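Local coordinates for protein putative S-adenosyl-L-methionine-dependent Methyltransferase (Methanococcus maripaludis, PDB 3DLC) that binds S-adenosylmethionine and probably transfers its methyl group to an acceptor that is not established, possibly a sterol-like molecule, at residues A14-M17 / D18-S21. Numbering follows the deposited sequence. Where two conformers were deposited one is given.
With SAM (S-adenosylmethionine), chain C.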
# COMPACT_ATOMS: atom_id res chain seq x y z
N ALA A 14 14.97 -3.44 5.07
CA ALA A 14 14.51 -3.69 3.70
C ALA A 14 14.74 -5.16 3.34
O ALA A 14 13.91 -5.81 2.71
CB ALA A 14 15.26 -2.77 2.72
N LYS A 15 15.90 -5.69 3.74
CA LYS A 15 16.20 -7.10 3.51
C LYS A 15 15.17 -8.00 4.21
O LYS A 15 14.72 -8.99 3.66
CB LYS A 15 17.63 -7.40 3.99
CG LYS A 15 18.05 -8.87 3.87
CD LYS A 15 19.51 -9.07 4.34
CE LYS A 15 19.96 -10.53 4.27
NZ LYS A 15 19.32 -11.42 5.28
N ASN A 16 14.83 -7.67 5.45
CA ASN A 16 13.84 -8.48 6.18
C ASN A 16 12.48 -8.45 5.50
O ASN A 16 11.83 -9.48 5.38
CB ASN A 16 13.69 -7.98 7.59
CG ASN A 16 14.88 -8.23 8.44
OD1 ASN A 16 15.77 -8.99 8.07
ND2 ASN A 16 14.90 -7.64 9.61
N MSE A 17 12.06 -7.26 5.08
CA MSE A 17 10.79 -7.13 4.40
C MSE A 17 10.80 -7.93 3.08
O MSE A 17 9.82 -8.61 2.74
CB MSE A 17 10.47 -5.68 4.14
CG MSE A 17 9.07 -5.41 3.55
SE MSE A 17 7.59 -5.80 4.75
CE MSE A 17 6.81 -7.30 3.79
N ASP A 18 11.90 -7.83 2.34
CA ASP A 18 12.03 -8.54 1.09
C ASP A 18 11.93 -10.05 1.32
O ASP A 18 11.24 -10.78 0.61
CB ASP A 18 13.37 -8.20 0.45
CG ASP A 18 13.53 -8.80 -0.93
OD1 ASP A 18 12.61 -8.69 -1.76
OD2 ASP A 18 14.62 -9.35 -1.21
N GLU A 19 12.66 -10.53 2.33
CA GLU A 19 12.66 -11.98 2.61
C GLU A 19 11.28 -12.48 2.96
O GLU A 19 10.85 -13.54 2.50
CB GLU A 19 13.66 -12.29 3.73
CG GLU A 19 15.10 -12.16 3.21
CD GLU A 19 16.18 -12.38 4.26
OE1 GLU A 19 15.85 -12.61 5.45
OE2 GLU A 19 17.38 -12.28 3.87
N ILE A 20 10.55 -11.73 3.77
CA ILE A 20 9.18 -12.11 4.16
C ILE A 20 8.24 -12.04 2.95
O ILE A 20 7.42 -12.95 2.72
CB ILE A 20 8.70 -11.28 5.34
CG1 ILE A 20 9.44 -11.72 6.61
CG2 ILE A 20 7.16 -11.42 5.52
CD1 ILE A 20 9.02 -13.10 7.14
N SER A 21 8.38 -10.99 2.15
CA SER A 21 7.59 -10.77 0.95
C SER A 21 7.70 -11.95 -0.04
O SER A 21 6.78 -12.29 -0.76
CB SER A 21 8.10 -9.47 0.29
OG SER A 21 7.48 -9.26 -0.95
N SAM C . 3.87 -2.51 0.39
CA SAM C . 4.93 -3.50 0.70
C SAM C . 4.31 -4.84 0.99
O SAM C . 3.12 -4.90 1.29
OXT SAM C . 5.04 -5.83 0.97
CB SAM C . 5.81 -3.01 1.83
CG SAM C . 5.13 -2.83 3.15
SD SAM C . 6.33 -2.24 4.36
CE SAM C . 5.54 -2.96 5.76
C5' SAM C . 5.95 -0.41 4.52
C4' SAM C . 6.60 0.57 3.51
O4' SAM C . 6.10 1.95 3.48
C3' SAM C . 8.15 0.63 3.58
O3' SAM C . 8.66 0.20 2.36
C2' SAM C . 8.43 2.10 3.86
O2' SAM C . 9.67 2.61 3.43
C1' SAM C . 7.21 2.79 3.21
N9 SAM C . 6.90 4.12 3.78
C8 SAM C . 6.68 4.41 5.10
N7 SAM C . 6.33 5.71 5.25
C5 SAM C . 6.35 6.26 4.00
C6 SAM C . 6.12 7.56 3.53
N6 SAM C . 5.87 8.62 4.31
N1 SAM C . 6.18 7.74 2.19
C2 SAM C . 6.49 6.71 1.33
N3 SAM C . 6.78 5.45 1.75
C4 SAM C . 6.68 5.27 3.07
O HOH W 1 17.35 -10.62 6.83
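Lys15 and Glu19, one turn apart on helix 11-22, illustrate how an i to i+4 ion pair can bridge one turn on the exposed face of a helix while another face serves a ligand. In the conformer given, one of two, Lys15 runs straight as far as CE and then bends (chi4 -70°), which turns NZ back to Glu19 OE2 in a salt bridge; its 2.5 Å length is doubtful. The ammonium meets the syn side of the carboxylate, 25° out of its plane. A water near Lys15 NZ in this conformer lies within hydrogen-bonding distance of both Asn16 OD1 and Glu19 OE1. Beneath them the backbone repeats the alpha-helical pattern, from Asp18 N to Ala14 O (2.9 Å) through Ser21 N to Met17 O (2.8 Å).

Met17, a selenomethionine, leaves the helix in another direction. With CG anti to the backbone N (chi1 -174°) and bends at chi2 and chi3, its SE comes to 3.6 Å from SAM CE, the transferable methyl carbon, while Met17 CE lies 3.6 Å from SAM OXT and loosely meets Ile20 CG2 at 4.5 Å. Asp18 pairs with Lys22 one turn on in the same helix, and its other oxygen is hydrogen-bonded to Asn85 of helix 76-88. The whole is an amphipathic N-terminal helix flanking the S-adenosylmethionine pocket of a Rossmann-like methyltransferase, with Met17 contributing to the pocket wall beside the reactive sulfonium.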